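Local coordinates for protein motility-associated killing factor MakB (Vibrio cholerae serotype O1, PDB 6W1W) that probably acts as one component of a three-component cytotoxin structurally similar to the alpha-pore-forming toxins, at residues L48-V51 / R52-E56; A159-R162 / I163-I167; G222-A225 / Y226-I229; L344-T347 / L348-T351. All blocks are in the same frame, centred on the assembly; numbering follows the deposited sequence.

Contact 1. Residues L48-V51 / R52-E56; sequences LVEV and RSRTE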
loop_
_atom_site.group_PDB
_atom_site.type_symbol
_atom_site.label_atom_id
_atom_site.label_comp_id
_atom_site.label_asym_id
_atom_site.label_seq_id
_atom_site.Cartn_x
_atom_site.Cartn_y
_atom_site.Cartn_z
ATOM N N LEU A 48 25.054 16.064 -3.410
ATOM C CA LEU A 48 24.858 14.675 -3.817
ATOM C C LEU A 48 25.357 13.705 -2.753
ATOM O O LEU A 48 24.686 12.712 -2.446
ATOM C CB LEU A 48 25.563 14.415 -5.151
ATOM C CG LEU A 48 25.308 13.044 -5.775
ATOM C CD1 LEU A 48 23.845 12.912 -6.141
ATOM C CD2 LEU A 48 26.196 12.821 -6.987
ATOM N N VAL A 49 26.547 13.963 -2.200
ATOM C CA VAL A 49 27.014 13.183 -1.055
ATOM C C VAL A 49 26.031 13.319 0.098
ATOM O O VAL A 49 25.760 12.355 0.826
ATOM C CB VAL A 49 28.435 13.619 -0.645
ATOM C CG1 VAL A 49 28.987 12.704 0.441
ATOM C CG2 VAL A 49 29.360 13.630 -1.853
ATOM N N GLU A 50 25.460 14.515 0.258
ATOM C CA GLU A 50 24.419 14.723 1.256
ATOM C C GLU A 50 23.170 13.908 0.930
ATOM O O GLU A 50 22.547 13.332 1.830
ATOM C CB GLU A 50 24.090 16.213 1.347
ATOM C CG GLU A 50 23.266 16.614 2.557
ATOM C CD GLU A 50 23.136 18.118 2.690
ATOM O OE1 GLU A 50 24.161 18.786 2.948
ATOM O OE2 GLU A 50 22.010 18.635 2.525
ATOM N N VAL A 51 22.799 13.835 -0.350
ATOM C CA VAL A 51 21.580 13.122 -0.730
ATOM C C VAL A 51 21.747 11.621 -0.523
ATOM O O VAL A 51 20.824 10.937 -0.064
ATOM C CB VAL A 51 21.191 13.464 -2.182
ATOM C CG1 VAL A 51 20.358 12.361 -2.798
ATOM C CG2 VAL A 51 20.419 14.765 -2.216
ATOM N N ARG A 52 22.926 11.086 -0.853
ATOM C CA ARG A 52 23.177 9.665 -0.639
ATOM C C ARG A 52 23.020 9.298 0.829
ATOM O O ARG A 52 22.460 8.244 1.158
ATOM C CB ARG A 52 24.576 9.291 -1.129
ATOM C CG ARG A 52 24.605 8.196 -2.181
ATOM C CD ARG A 52 26.033 7.831 -2.566
ATOM N NE ARG A 52 26.888 9.008 -2.679
ATOM C CZ ARG A 52 26.922 9.813 -3.736
ATOM N NH1 ARG A 52 27.732 10.860 -3.749
ATOM N NH2 ARG A 52 26.144 9.571 -4.781
ATOM N N SER A 53 23.503 10.160 1.725
ATOM C CA SER A 53 23.375 9.897 3.153
ATOM C C SER A 53 21.917 9.892 3.586
ATOM O O SER A 53 21.481 8.985 4.301
ATOM C CB SER A 53 24.164 10.933 3.950
ATOM O OG SER A 53 25.549 10.811 3.684
ATOM N N ARG A 54 21.142 10.891 3.156
ATOM C CA ARG A 54 19.773 11.010 3.642
ATOM C C ARG A 54 18.855 9.925 3.093
ATOM O O ARG A 54 17.802 9.671 3.688
ATOM C CB ARG A 54 19.229 12.399 3.322
ATOM C CG ARG A 54 20.177 13.502 3.743
ATOM C CD ARG A 54 19.470 14.789 4.107
ATOM N NE ARG A 54 20.441 15.846 4.375
ATOM C CZ ARG A 54 20.138 17.033 4.886
ATOM N NH1 ARG A 54 18.885 17.328 5.196
ATOM N NH2 ARG A 54 21.096 17.928 5.090
ATOM N N THR A 55 19.220 9.278 1.982
ATOM C CA THR A 55 18.479 8.093 1.555
ATOM C C THR A 55 18.829 6.888 2.411
ATOM O O THR A 55 18.002 5.982 2.575
ATOM C CB THR A 55 18.754 7.760 0.084
ATOM O OG1 THR A 55 20.166 7.638 -0.123
ATOM C CG2 THR A 55 18.197 8.831 -0.828
ATOM N N GLU A 56 20.048 6.858 2.954
ATOM C CA GLU A 56 20.414 5.783 3.866
ATOM C C GLU A 56 19.595 5.849 5.148
ATOM O O GLU A 56 19.303 4.807 5.746
ATOM C CB GLU A 56 21.911 5.836 4.172
ATOM C CG GLU A 56 22.604 4.476 4.166
ATOM C CD GLU A 56 22.660 3.846 2.783
ATOM O OE1 GLU A 56 21.634 3.294 2.331
ATOM O OE2 GLU A 56 23.730 3.910 2.140
#

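Contact 2. Residues A159-R162 / I163-I167; sequences AMVR and IATEI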
loop_
_atom_site.group_PDB
_atom_site.type_symbol
_atom_site.label_atom_id
_atom_site.label_comp_id
_atom_site.label_asym_id
_atom_site.label_seq_id
_atom_site.Cartn_x
_atom_site.Cartn_y
_atom_site.Cartn_z
ATOM N N ALA A 159 15.911 23.607 -18.512
ATOM C CA ALA A 159 16.366 22.291 -18.949
ATOM C C ALA A 159 16.123 21.222 -17.887
ATOM O O ALA A 159 15.880 20.057 -18.223
ATOM C CB ALA A 159 17.851 22.346 -19.316
ATOM N N MET A 160 16.172 21.596 -16.604
ATOM C CA MET A 160 16.030 20.600 -15.547
ATOM C C MET A 160 14.571 20.310 -15.220
ATOM O O MET A 160 14.232 19.178 -14.861
ATOM C CB MET A 160 16.774 21.050 -14.292
ATOM C CG MET A 160 18.278 20.888 -14.378
ATOM S SD MET A 160 19.096 21.301 -12.829
ATOM C CE MET A 160 18.469 22.952 -12.538
ATOM N N VAL A 161 13.695 21.315 -15.318
ATOM C CA VAL A 161 12.275 21.070 -15.074
ATOM C C VAL A 161 11.733 20.062 -16.078
ATOM O O VAL A 161 10.920 19.195 -15.733
ATOM C CB VAL A 161 11.482 22.390 -15.111
ATOM C CG1 VAL A 161 9.992 22.125 -14.909
ATOM C CG2 VAL A 161 11.997 23.350 -14.055
ATOM N N ARG A 162 12.186 20.148 -17.333
ATOM C CA ARG A 162 11.711 19.217 -18.353
ATOM C C ARG A 162 12.164 17.794 -18.059
ATOM O O ARG A 162 11.393 16.842 -18.232
ATOM C CB ARG A 162 12.194 19.657 -19.735
ATOM C CG ARG A 162 11.768 21.060 -20.122
ATOM C CD ARG A 162 12.116 21.383 -21.564
ATOM N NE ARG A 162 12.182 22.825 -21.780
ATOM C CZ ARG A 162 13.310 23.500 -21.976
ATOM N NH1 ARG A 162 14.472 22.857 -22.002
ATOM N NH2 ARG A 162 13.274 24.817 -22.158
ATOM N N ILE A 163 13.409 17.627 -17.613
ATOM C CA ILE A 163 13.906 16.287 -17.320
ATOM C C ILE A 163 13.177 15.694 -16.120
ATOM O O ILE A 163 12.843 14.504 -16.108
ATOM C CB ILE A 163 15.428 16.319 -17.102
ATOM C CG1 ILE A 163 16.137 16.750 -18.384
ATOM C CG2 ILE A 163 15.930 14.956 -16.648
ATOM C CD1 ILE A 163 17.637 16.792 -18.255
ATOM N N ALA A 164 12.914 16.508 -15.096
ATOM C CA ALA A 164 12.192 16.003 -13.930
ATOM C C ALA A 164 10.726 15.732 -14.252
ATOM O O ALA A 164 10.134 14.796 -13.698
ATOM C CB ALA A 164 12.312 16.985 -12.763
ATOM N N THR A 165 10.132 16.527 -15.147
ATOM C CA THR A 165 8.738 16.316 -15.530
ATOM C C THR A 165 8.578 15.081 -16.406
ATOM O O THR A 165 7.544 14.403 -16.340
ATOM C CB THR A 165 8.191 17.546 -16.260
ATOM O OG1 THR A 165 8.554 18.735 -15.546
ATOM C CG2 THR A 165 6.675 17.476 -16.378
ATOM N N GLU A 166 9.589 14.773 -17.221
ATOM C CA GLU A 166 9.514 13.605 -18.092
ATOM C C GLU A 166 9.672 12.316 -17.300
ATOM O O GLU A 166 8.961 11.333 -17.549
ATOM C CB GLU A 166 10.582 13.696 -19.183
ATOM C CG GLU A 166 10.200 13.008 -20.475
ATOM C CD GLU A 166 8.768 13.306 -20.870
ATOM O OE1 GLU A 166 8.017 12.348 -21.148
ATOM O OE2 GLU A 166 8.385 14.495 -20.883
ATOM N N ILE A 167 10.606 12.304 -16.347
ATOM C CA ILE A 167 10.778 11.150 -15.471
ATOM C C ILE A 167 9.497 10.891 -14.688
ATOM O O ILE A 167 9.104 9.738 -14.466
ATOM C CB ILE A 167 11.987 11.375 -14.546
ATOM C CG1 ILE A 167 13.281 11.388 -15.362
ATOM C CG2 ILE A 167 12.043 10.316 -13.462
ATOM C CD1 ILE A 167 14.478 11.944 -14.612
#

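Contact 3. Residues G222-A225 / Y226-I229; sequences GYSA and YSTI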
loop_
_atom_site.group_PDB
_atom_site.type_symbol
_atom_site.label_atom_id
_atom_site.label_comp_id
_atom_site.label_asym_id
_atom_site.label_seq_id
_atom_site.Cartn_x
_atom_site.Cartn_y
_atom_site.Cartn_z
ATOM N N GLY A 222 -3.977 -10.728 -15.659
ATOM C CA GLY A 222 -3.803 -12.015 -16.303
ATOM C C GLY A 222 -2.577 -12.127 -17.187
ATOM O O GLY A 222 -2.011 -13.213 -17.339
ATOM N N TYR A 223 -2.160 -11.017 -17.786
ATOM C CA TYR A 223 -0.973 -11.012 -18.621
ATOM C C TYR A 223 0.266 -10.724 -17.774
ATOM O O TYR A 223 0.184 -10.469 -16.571
ATOM C CB TYR A 223 -1.121 -9.999 -19.754
ATOM C CG TYR A 223 -1.804 -8.706 -19.371
ATOM C CD1 TYR A 223 -3.188 -8.586 -19.417
ATOM C CD2 TYR A 223 -1.063 -7.597 -18.999
ATOM C CE1 TYR A 223 -3.812 -7.401 -19.085
ATOM C CE2 TYR A 223 -1.677 -6.408 -18.668
ATOM C CZ TYR A 223 -3.050 -6.314 -18.710
ATOM O OH TYR A 223 -3.661 -5.125 -18.375
ATOM N N SER A 224 1.433 -10.772 -18.409
ATOM C CA SER A 224 2.687 -10.500 -17.724
ATOM C C SER A 224 2.965 -9.001 -17.703
ATOM O O SER A 224 2.454 -8.237 -18.526
ATOM C CB SER A 224 3.850 -11.234 -18.397
ATOM O OG SER A 224 4.322 -10.533 -19.533
ATOM N N ALA A 225 3.792 -8.585 -16.740
ATOM C CA ALA A 225 4.143 -7.175 -16.640
ATOM C C ALA A 225 5.000 -6.728 -17.817
ATOM O O ALA A 225 4.848 -5.598 -18.296
ATOM C CB ALA A 225 4.859 -6.906 -15.321
ATOM N N TYR A 226 5.897 -7.594 -18.299
ATOM C CA TYR A 226 6.674 -7.261 -19.491
ATOM C C TYR A 226 5.765 -7.010 -20.687
ATOM O O TYR A 226 5.991 -6.072 -21.464
ATOM C CB TYR A 226 7.668 -8.378 -19.811
ATOM C CG TYR A 226 8.518 -8.112 -21.031
ATOM C CD1 TYR A 226 9.595 -7.244 -20.975
ATOM C CD2 TYR A 226 8.247 -8.735 -22.239
ATOM C CE1 TYR A 226 10.378 -7.001 -22.094
ATOM C CE2 TYR A 226 9.026 -8.496 -23.365
ATOM C CZ TYR A 226 10.089 -7.631 -23.287
ATOM O OH TYR A 226 10.865 -7.393 -24.399
ATOM N N SER A 227 4.718 -7.829 -20.838
ATOM C CA SER A 227 3.836 -7.715 -21.998
ATOM C C SER A 227 3.162 -6.351 -22.056
ATOM O O SER A 227 3.073 -5.738 -23.125
ATOM C CB SER A 227 2.784 -8.827 -21.976
ATOM O OG SER A 227 3.313 -10.061 -22.428
ATOM N N THR A 228 2.680 -5.856 -20.919
ATOM C CA THR A 228 1.924 -4.613 -20.938
ATOM C C THR A 228 2.835 -3.399 -21.077
ATOM O O THR A 228 2.404 -2.367 -21.601
ATOM C CB THR A 228 1.054 -4.517 -19.678
ATOM O OG1 THR A 228 0.110 -3.444 -19.810
ATOM C CG2 THR A 228 1.908 -4.306 -18.426
ATOM N N ILE A 229 4.093 -3.509 -20.645
ATOM C CA ILE A 229 4.996 -2.360 -20.668
ATOM C C ILE A 229 5.630 -2.194 -22.043
ATOM O O ILE A 229 5.630 -1.097 -22.611
ATOM C CB ILE A 229 6.073 -2.489 -19.570
ATOM C CG1 ILE A 229 5.444 -2.459 -18.178
ATOM C CG2 ILE A 229 7.126 -1.383 -19.719
ATOM C CD1 ILE A 229 6.442 -2.720 -17.042
#

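Contact 4. Residues L344-T347 / L348-T351; sequences LVNT and LNNT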
loop_
_atom_site.group_PDB
_atom_site.type_symbol
_atom_site.label_atom_id
_atom_site.label_comp_id
_atom_site.label_asym_id
_atom_site.label_seq_id
_atom_site.Cartn_x
_atom_site.Cartn_y
_atom_site.Cartn_z
ATOM N N LEU A 344 13.196 -4.696 -16.153
ATOM C CA LEU A 344 14.051 -3.527 -15.984
ATOM C C LEU A 344 13.835 -2.568 -17.151
ATOM O O LEU A 344 14.097 -2.919 -18.306
ATOM C CB LEU A 344 15.520 -3.943 -15.887
ATOM C CG LEU A 344 16.591 -2.874 -16.138
ATOM C CD1 LEU A 344 16.488 -1.722 -15.149
ATOM C CD2 LEU A 344 17.981 -3.486 -16.095
ATOM N N VAL A 345 13.377 -1.356 -16.844
ATOM C CA VAL A 345 13.211 -0.292 -17.829
ATOM C C VAL A 345 14.483 0.553 -17.793
ATOM O O VAL A 345 14.612 1.476 -16.987
ATOM C CB VAL A 345 11.962 0.551 -17.550
ATOM C CG1 VAL A 345 11.742 1.557 -18.664
ATOM C CG2 VAL A 345 10.743 -0.335 -17.380
ATOM N N ASN A 346 15.422 0.247 -18.684
ATOM C CA ASN A 346 16.720 0.918 -18.730
ATOM C C ASN A 346 16.617 2.147 -19.634
ATOM O O ASN A 346 16.558 2.018 -20.860
ATOM C CB ASN A 346 17.784 -0.058 -19.232
ATOM C CG ASN A 346 19.198 0.491 -19.128
ATOM O OD1 ASN A 346 19.423 1.700 -19.179
ATOM N ND2 ASN A 346 20.170 -0.413 -18.995
ATOM N N THR A 347 16.627 3.342 -19.034
ATOM C CA THR A 347 16.394 4.565 -19.797
ATOM C C THR A 347 17.643 5.118 -20.473
ATOM O O THR A 347 17.516 5.931 -21.398
ATOM C CB THR A 347 15.792 5.660 -18.907
ATOM O OG1 THR A 347 16.795 6.169 -18.020
ATOM C CG2 THR A 347 14.622 5.115 -18.100
ATOM N N LEU A 348 18.840 4.724 -20.045
ATOM C CA LEU A 348 20.029 5.139 -20.778
ATOM C C LEU A 348 20.298 4.257 -21.992
ATOM O O LEU A 348 21.275 4.497 -22.711
ATOM C CB LEU A 348 21.258 5.175 -19.852
ATOM C CG LEU A 348 21.719 3.931 -19.085
ATOM C CD1 LEU A 348 23.186 3.643 -19.372
ATOM C CD2 LEU A 348 21.496 4.092 -17.584
ATOM N N ASN A 349 19.447 3.256 -22.244
ATOM C CA ASN A 349 19.538 2.419 -23.432
ATOM C C ASN A 349 18.225 2.311 -24.197
ATOM O O ASN A 349 18.204 1.687 -25.264
ATOM C CB ASN A 349 20.011 1.003 -23.060
ATOM C CG ASN A 349 21.458 0.969 -22.612
ATOM O OD1 ASN A 349 22.372 0.880 -23.432
ATOM N ND2 ASN A 349 21.674 1.029 -21.304
ATOM N N ASN A 350 17.138 2.894 -23.687
ATOM C CA ASN A 350 15.783 2.721 -24.219
ATOM C C ASN A 350 15.375 1.255 -24.317
ATOM O O ASN A 350 14.483 0.907 -25.091
ATOM C CB ASN A 350 15.617 3.400 -25.579
ATOM C CG ASN A 350 15.226 4.860 -25.459
ATOM O OD1 ASN A 350 14.821 5.324 -24.390
ATOM N ND2 ASN A 350 15.328 5.589 -26.564
ATOM N N THR A 351 16.004 0.389 -23.528
ATOM C CA THR A 351 15.748 -1.043 -23.557
ATOM C C THR A 351 14.809 -1.442 -22.423
ATOM O O THR A 351 14.778 -0.807 -21.367
ATOM C CB THR A 351 17.061 -1.826 -23.452
ATOM O OG1 THR A 351 17.785 -1.389 -22.297
ATOM C CG2 THR A 351 17.916 -1.576 -24.672
#

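Contact 1. Residues L48-V51 / R52-E56
Glu-50 carries its CG opposite the backbone N (chi1 -166°) and Arg-54 carries its CG opposite the carbonyl carbon (chi1 -49°), which brings the two chains alongside each other, pointing the same way. They sit four residues apart on helix 46-66. OE2 of Glu-50 forms a salt bridge to NH2 of Arg-54 at 2.8 Å, and the carboxylate and guanidinium planes are 24° apart. The aliphatic part takes part too: Glu-50 CG lies 3.4 Å from Arg-54 NE. Ser-145 of helix 100-151 also bonds to Glu-50 OE2.

Arg-52 bends back along the helix at its third torsion. Its guanidinium comes within 3.7 Å of Leu-48 CG through NH2, and Leu-48 O lies over one face. NH1 reaches Val-49 CG2 at 3.7 Å and forms a salt bridge to Asp-44. Ser-53 grips Val-49 O twice, with OG and N both at 3.3 Å, from opposite faces of the carbonyl plane.

Each arginine is therefore paired with an acid, one within the turn and one just before the helix. The opposite charges would favour the ionised form of Glu-50, and its second bond to Ser-145 ties this turn to helix 100-151.

Contact 2. Residues A159-R162 / I163-I167
Met-160 O, Val-161 O and Arg-162 O each accept the amide N-H four residues on, from Ala-164, Thr-165 and Glu-166. This is the regular bonding of an alpha helix, here near the start of helix 157-176. Ala-164 N meets Met-160 O at 3.0 Å and Glu-166 N meets Arg-162 O at 2.9 Å.

Among the side chains, Val-161 and Thr-165 lie side by side on the exposed flank. Val-161 CG1 is 3.7 Å from Thr-165 OG1. The hydroxyl is placed opposite the carbonyl carbon of its own residue (chi1 -46°), which turns it back along the helix toward Val-161 O. That carbonyl takes the Thr-165 amide and, as modelled, the hydroxyl as well. The hydroxyl bond is very short, and its exact length is doubtful.

The other flank is mostly buried and faces two further helices. Met-160, Ile-163 and Ile-167 are its apolar part. Ile-163 reaches Leu-245 of helix 233-245 and Ala-257 of helix 251-270. Met-160 and Ile-167 also pack on helix 251-270. Glu-166 bends at its second torsion and touches Lys-241, while its OE1 comes close to Asp-238 OD1. Two acids so near each other may raise the tendency of one to hold a proton. Along the buried edge, Ile-163 points back toward the preceding turn, with CG1 3.3 Å from Ala-159 O.

Contact 3. Residues G222-A225 / Y226-I229
Ser-224 holds OG between its backbone N and carbonyl carbon (chi1 81°), and this places the hydroxyl oxygen before the amide of Ser-227. Ser-227 N donates to Ser-224 OG at 3.0 Å with an N-H...O angle of 152°. Ser-227 OG lies 3.1 Å from Ser-224 OG. Tyr-226 CB is 4.0 Å from Ser-224 OG.

This is an N-cap: Ser-224 sits just before helix 225-230 and takes up an amide of its first turn. The next bonds are those of the helix itself. Thr-228 N bonds weakly to Ser-224 O, and Ile-229 N reaches Ala-225 O at 3.2 Å.

Tyr-223 and Thr-228 flank the cap, one residue before it and four after it. Their contact resembles a hydrophobic staple, with Thr-228 offering its CB. Tyr-223 also holds CG between its backbone N and carbonyl carbon (chi1 39°), which folds the ring toward Thr-228. The two side chains cross at a slant, with Tyr-223 CE2 3.5 Å from Thr-228 CB. Thr-228 CG2 and Ile-229 CG1 both lie near Ala-225 O. Beyond this turn Ile-229 packs on Leu-218, Val-197 and Ile-352 of the sheet. The Tyr-226 ring leads away from the cap, and its OH bonds weakly to Ile-352 O.

Contact 4. Residues L344-T347 / L348-T351
Asn-346 can be followed outward from its CB, which lies 3.3 Å from Thr-351 OG1. These two side chains run side by side on the same face of the sheet. CG stands opposite the backbone N (chi1 -172°), which swings the amide over the turn. There CG is 3.3 Å from Asn-349 ND2. Asn-349 ND2 donates to OD1 of Asn-346 at 3.2 Å and nearly straight (167°), but from above the carbonyl plane. Leu-348 N bonds weakly to the same OD1, and Leu-348 CG lies beside it. The Asn-346 ND2 end lies near Asn-349 ND2, but both are donors and do not bond. The two amide planes stand 90° apart.

The backbone makes a tight beta hairpin between strands 338-346 and 351-354. Asn-346 and Thr-351 are an antiparallel hydrogen-bonded pair. Asn-346 N reaches Thr-351 O at 3.0 Å, and the return bond from Thr-351 N is weak. Asn-350 and Thr-351 both face Asn-346, which is a G1 beta bulge. Asn-350 has the left-handed backbone that this position calls for. Asn-349 N also bonds weakly to Asn-346 O.

Thr-347 and Asn-350 lean on Leu-239 of helix 233-245, and Thr-347 OG1 bonds to Ser-200 O of the neighbouring strand 193-203.

The contacts follow one another along the chain in numerical order, and none touches another. Contact 1 lies on helix 46-66 and packs on helix 100-151. Its centre is 21 Å from that of contact 2. Contact 2 lies on helix 157-176, beside helices 233-245 and 251-270. Contact 4 closes a hairpin of the four-stranded mixed sheet, between strands 338-346 and 351-354. Contact 3 starts helix 225-230, which packs on that sheet. The centres of contacts 3 and 4 are 17 Å apart, with nearest atoms about 4 Å apart. Helix 233-245 touches both contacts 2 and 4. The four sites thus sample the helices and the sheet-bearing part of this mainly helical toxin component.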